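Local structure of D-alanyl-D-alanine carboxypeptidase (Streptococcus pneumoniae R6, 1XP4) at residues 241-246 / 271-276; 72-76 / 105-109. The protein probably removes the terminal D-alanine from cell-wall precursor peptides, as a serine-type carboxypeptidase of the peptidase S11 family in peptidoglycan synthesis. Residues are numbered along the deposited sequence.

Interaction 1: 241-246 / 271-276; sequences EKGMRV and MDYISS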
loop_
_atom_site.group_PDB
_atom_site.type_symbol
_atom_site.label_atom_id
_atom_site.label_comp_id
_atom_site.label_asym_id
_atom_site.label_seq_id
_atom_site.Cartn_x
_atom_site.Cartn_y
_atom_site.Cartn_z
ATOM N N GLU A 241 -8.955 10.136 -5.915
ATOM C CA GLU A 241 -9.303 11.115 -6.930
ATOM C C GLU A 241 -10.529 10.634 -7.686
ATOM O O GLU A 241 -10.561 9.506 -8.173
ATOM C CB GLU A 241 -8.130 11.314 -7.888
ATOM C CG GLU A 241 -7.863 12.758 -8.234
ATOM C CD GLU A 241 -6.549 12.938 -8.965
ATOM O OE1 GLU A 241 -6.443 12.472 -10.115
ATOM O OE2 GLU A 241 -5.615 13.538 -8.391
ATOM N N LYS A 242 -11.533 11.500 -7.771
ATOM C CA LYS A 242 -12.789 11.200 -8.449
ATOM C C LYS A 242 -13.433 9.941 -7.902
ATOM O O LYS A 242 -13.921 9.099 -8.656
ATOM C CB LYS A 242 -12.562 11.071 -9.946
ATOM C CG LYS A 242 -12.084 12.359 -10.566
ATOM C CD LYS A 242 -11.783 12.187 -12.034
ATOM C CE LYS A 242 -11.099 13.425 -12.588
ATOM N NZ LYS A 242 -10.807 13.286 -14.049
ATOM N N GLY A 243 -13.421 9.826 -6.576
ATOM C CA GLY A 243 -14.018 8.687 -5.901
ATOM C C GLY A 243 -13.241 7.384 -5.933
ATOM O O GLY A 243 -13.691 6.387 -5.356
HETATM N N MSE A 244 -12.075 7.386 -6.578
HETATM C CA MSE A 244 -11.263 6.176 -6.701
HETATM C C MSE A 244 -9.895 6.269 -6.022
HETATM O O MSE A 244 -9.178 7.265 -6.170
HETATM C CB MSE A 244 -11.090 5.848 -8.187
HETATM C CG MSE A 244 -10.167 4.684 -8.515
HETATM SE SE MSE A 244 -10.120 4.339 -10.439
HETATM C CE MSE A 244 -8.699 5.527 -10.967
ATOM N N ARG A 245 -9.541 5.223 -5.277
ATOM C CA ARG A 245 -8.253 5.177 -4.588
ATOM C C ARG A 245 -7.186 4.583 -5.497
ATOM O O ARG A 245 -7.324 3.474 -6.019
ATOM C CB ARG A 245 -8.344 4.348 -3.313
ATOM C CG ARG A 245 -7.044 4.295 -2.550
ATOM C CD ARG A 245 -7.284 4.542 -1.079
ATOM N NE ARG A 245 -6.353 5.550 -0.589
ATOM C CZ ARG A 245 -6.623 6.401 0.392
ATOM N NH1 ARG A 245 -7.802 6.367 1.002
ATOM N NH2 ARG A 245 -5.720 7.311 0.739
ATOM N N VAL A 246 -6.107 5.331 -5.666
ATOM C CA VAL A 246 -5.026 4.911 -6.525
ATOM C C VAL A 246 -3.730 4.812 -5.759
ATOM O O VAL A 246 -3.411 5.689 -4.956
ATOM C CB VAL A 246 -4.817 5.919 -7.677
ATOM C CG1 VAL A 246 -3.603 5.518 -8.506
ATOM C CG2 VAL A 246 -6.066 5.992 -8.550
HETATM N N MSE A 271 -1.244 10.933 -12.380
HETATM C CA MSE A 271 -2.645 10.973 -11.981
HETATM C C MSE A 271 -3.553 11.705 -12.956
HETATM O O MSE A 271 -4.739 11.375 -13.068
HETATM C CB MSE A 271 -2.776 11.559 -10.579
HETATM C CG MSE A 271 -2.195 10.648 -9.502
HETATM SE SE MSE A 271 -3.253 9.067 -9.063
HETATM C CE MSE A 271 -4.343 8.873 -10.618
ATOM N N ASP A 272 -3.007 12.697 -13.657
ATOM C CA ASP A 272 -3.793 13.427 -14.644
ATOM C C ASP A 272 -4.166 12.426 -15.729
ATOM O O ASP A 272 -5.265 12.461 -16.272
ATOM C CB ASP A 272 -2.989 14.574 -15.263
ATOM C CG ASP A 272 -2.935 15.808 -14.377
ATOM O OD1 ASP A 272 -4.004 16.308 -13.980
ATOM O OD2 ASP A 272 -1.819 16.291 -14.089
ATOM N N TYR A 273 -3.238 11.531 -16.037
ATOM C CA TYR A 273 -3.468 10.513 -17.051
ATOM C C TYR A 273 -4.569 9.570 -16.605
ATOM O O TYR A 273 -5.567 9.372 -17.307
ATOM C CB TYR A 273 -2.193 9.706 -17.288
ATOM C CG TYR A 273 -2.401 8.442 -18.101
ATOM C CD1 TYR A 273 -2.756 8.503 -19.445
ATOM C CD2 TYR A 273 -2.238 7.181 -17.519
ATOM C CE1 TYR A 273 -2.943 7.346 -20.188
ATOM C CE2 TYR A 273 -2.423 6.017 -18.257
ATOM C CZ TYR A 273 -2.776 6.108 -19.589
ATOM O OH TYR A 273 -2.983 4.960 -20.323
ATOM N N ILE A 274 -4.377 8.995 -15.424
ATOM C CA ILE A 274 -5.324 8.038 -14.865
ATOM C C ILE A 274 -6.755 8.539 -14.734
ATOM O O ILE A 274 -7.702 7.805 -15.024
ATOM C CB ILE A 274 -4.838 7.555 -13.499
ATOM C CG1 ILE A 274 -3.529 6.788 -13.683
ATOM C CG2 ILE A 274 -5.897 6.693 -12.838
ATOM C CD1 ILE A 274 -2.803 6.508 -12.403
ATOM N N SER A 275 -6.909 9.785 -14.299
ATOM C CA SER A 275 -8.232 10.363 -14.118
ATOM C C SER A 275 -8.929 10.743 -15.415
ATOM O O SER A 275 -10.159 10.796 -15.475
ATOM C CB SER A 275 -8.144 11.573 -13.197
ATOM O OG SER A 275 -7.775 11.152 -11.898
ATOM N N SER A 276 -8.159 11.014 -16.457
ATOM C CA SER A 276 -8.774 11.366 -17.719
ATOM C C SER A 276 -8.976 10.102 -18.558
ATOM O O SER A 276 -9.739 10.115 -19.520
ATOM C CB SER A 276 -7.898 12.364 -18.476
ATOM O OG SER A 276 -6.715 11.748 -18.953
#

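Interaction 2: 72-76 / 105-109; sequences PYQLT and ANSAA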
loop_
_atom_site.group_PDB
_atom_site.type_symbol
_atom_site.label_atom_id
_atom_site.label_comp_id
_atom_site.label_asym_id
_atom_site.label_seq_id
_atom_site.Cartn_x
_atom_site.Cartn_y
_atom_site.Cartn_z
ATOM N N PRO A 72 21.515 2.104 16.690
ATOM C CA PRO A 72 20.564 3.080 16.160
ATOM C C PRO A 72 20.832 4.469 16.710
ATOM O O PRO A 72 20.633 5.467 16.031
ATOM C CB PRO A 72 19.213 2.543 16.628
ATOM C CG PRO A 72 19.464 1.088 16.809
ATOM C CD PRO A 72 20.809 1.070 17.460
ATOM N N TYR A 73 21.288 4.533 17.950
ATOM C CA TYR A 73 21.540 5.816 18.570
ATOM C C TYR A 73 22.709 6.560 17.944
ATOM O O TYR A 73 22.610 7.755 17.662
ATOM C CB TYR A 73 21.768 5.632 20.067
ATOM C CG TYR A 73 22.213 6.888 20.770
ATOM C CD1 TYR A 73 21.418 8.041 20.764
ATOM C CD2 TYR A 73 23.442 6.937 21.420
ATOM C CE1 TYR A 73 21.843 9.208 21.386
ATOM C CE2 TYR A 73 23.877 8.094 22.045
ATOM C CZ TYR A 73 23.080 9.226 22.025
ATOM O OH TYR A 73 23.541 10.370 22.636
ATOM N N GLN A 74 23.817 5.864 17.727
ATOM C CA GLN A 74 24.987 6.500 17.133
ATOM C C GLN A 74 24.714 6.908 15.704
ATOM O O GLN A 74 25.191 7.937 15.237
ATOM C CB GLN A 74 26.183 5.553 17.153
ATOM C CG GLN A 74 26.924 5.488 18.475
ATOM C CD GLN A 74 27.445 4.093 18.761
ATOM O OE1 GLN A 74 27.662 3.294 17.841
ATOM N NE2 GLN A 74 27.653 3.789 20.042
ATOM N N LEU A 75 23.944 6.087 15.008
ATOM C CA LEU A 75 23.623 6.356 13.621
ATOM C C LEU A 75 23.028 7.747 13.427
ATOM O O LEU A 75 22.931 8.240 12.303
ATOM C CB LEU A 75 22.645 5.299 13.107
ATOM C CG LEU A 75 22.276 5.328 11.628
ATOM C CD1 LEU A 75 23.531 5.196 10.791
ATOM C CD2 LEU A 75 21.319 4.200 11.324
ATOM N N THR A 76 22.649 8.397 14.518
ATOM C CA THR A 76 22.037 9.707 14.393
ATOM C C THR A 76 22.923 10.909 14.668
ATOM O O THR A 76 22.554 12.026 14.315
ATOM C CB THR A 76 20.811 9.807 15.281
ATOM O OG1 THR A 76 21.218 9.884 16.653
ATOM C CG2 THR A 76 19.950 8.584 15.087
ATOM N N ALA A 105 12.890 8.647 9.617
ATOM C CA ALA A 105 13.973 8.468 10.587
ATOM C C ALA A 105 14.401 6.998 10.619
ATOM O O ALA A 105 13.604 6.119 10.965
ATOM C CB ALA A 105 13.505 8.898 11.968
ATOM N N ASN A 106 15.657 6.731 10.271
ATOM C CA ASN A 106 16.154 5.353 10.251
ATOM C C ASN A 106 16.301 4.726 11.639
ATOM O O ASN A 106 16.053 3.531 11.812
ATOM C CB ASN A 106 17.486 5.279 9.498
ATOM C CG ASN A 106 17.348 5.666 8.033
ATOM O OD1 ASN A 106 16.577 5.053 7.292
ATOM N ND2 ASN A 106 18.095 6.684 7.609
ATOM N N SER A 107 16.703 5.519 12.626
ATOM C CA SER A 107 16.838 4.986 13.972
ATOM C C SER A 107 15.473 4.633 14.532
ATOM O O SER A 107 15.359 3.795 15.422
ATOM C CB SER A 107 17.546 5.981 14.873
ATOM O OG SER A 107 18.927 5.996 14.551
ATOM N N ALA A 108 14.434 5.267 14.004
ATOM C CA ALA A 108 13.077 4.950 14.426
ATOM C C ALA A 108 12.772 3.534 13.906
ATOM O O ALA A 108 12.289 2.675 14.644
ATOM C CB ALA A 108 12.093 5.947 13.828
ATOM N N ALA A 109 13.076 3.299 12.632
ATOM C CA ALA A 109 12.843 1.999 12.014
ATOM C C ALA A 109 13.615 0.899 12.730
ATOM O O ALA A 109 13.031 -0.094 13.174
ATOM C CB ALA A 109 13.245 2.032 10.537
#

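Interaction 1: 241-246 / 271-276
A tight beta hairpin here lies against one side of the last two turns of helix 262-277. Glu-241 to Met-244 form a type I' turn, closed by backbone hydrogen bonds in both directions between these two residues; Lys-242 and Gly-243 at its tip both have positive phi, which glycine adopts readily. Polar contacts lie at this turn. Ser-275 OG donates a short 2.6 Å hydrogen bond to Glu-241 OE1, where the two backbones come nearest, with CA atoms of these residues 7.3 Å apart. The extended Lys-242 side chain reaches to the C-terminal turn of the helix, and its NZ makes a weak hydrogen bond to Ser-275 O at 2.9 Å. The other carboxylate oxygen of Glu-241 pairs with Arg-217, which also forms a salt bridge with Asp-272.

Apolar contacts follow along strand 244-246. The selenomethionine Met-244 brings CE to 3.6 Å from Ile-274 CG2, while Val-246 CG1 meets the selenium, SE, of selenomethionine Met-271 at 3.6 Å and Ile-274 CD1 at 4.1 Å. Leu-28 of strand 26-31 touches both Met-244 and Ile-274, extending this apolar layer across the sheet. A helix packed on a five-stranded antiparallel sheet is the arrangement of the penicillin-binding protein and beta-lactamase fold. The chemistry thus implies a graded interface: buried hydrophobic side chains seat the helix on the sheet, and hydrogen bonds tie its C-terminal end to the hairpin at the more exposed edge.

Interaction 2: 72-76 / 105-109
The Ser-107 side chain lies over Pro-72 of the short helix 70-74 and against Leu-75, whose CB is 4.0 Å from Ser-107 OG. The hydroxyl donates a hydrogen bond to the backbone carbonyl of Pro-72; the modelled distance from Ser-107 OG to Pro-72 O, 2.3 Å, is very short, and OG sits too close to a neighbouring atom in the model, so its position is less certain. The backbones are close as well, with 4.7 Å between the CA atoms of Pro-72 and Ser-107. Leu-75 points toward the second helix and adds apolar cover, its CD2 lying 4.4 Å from Asn-106 CB. Thr-76 folds back on its own segment, where its OG1 donates a 2.7 Å hydrogen bond to Tyr-73 O.

The amide end of Asn-106 is engaged at the predicted catalytic centre: its OD1 accepts a hydrogen bond from Lys-44, the probable proton acceptor, and the nearest atoms of its side chain and that of Ser-41 are about 4 Å apart. Ser-104 and Asn-106 fit the SxN motif of penicillin-binding proteins. Ala-105 is the N-cap of helix 106-117. Pro-72 and Leu-75 also pack on Ile-110 of that helix, while Ala-108, pointing away from helix 70-74, rests on helix 93-103.

The two contacts lie on opposite sides of the chain's centre, with centres 36 Å apart and nearest atoms about 21 Å apart, and they share no helix or strand. Interaction 1 joins a hairpin of the antiparallel sheet to a helix, is partly buried and buries 343 Å² (both sides summed); interaction 2 brings a short helix against the start of another, is buried and accounts for 169 Å² on the same basis. Their chemistry differs accordingly. At 241-246 / 271-276, charged side chains serve the exposed turn and apolar ones the sheet, away from the annotated sites. At 72-76 / 105-109, a serine hydroxyl meets a main-chain carbonyl beside the predicted active site.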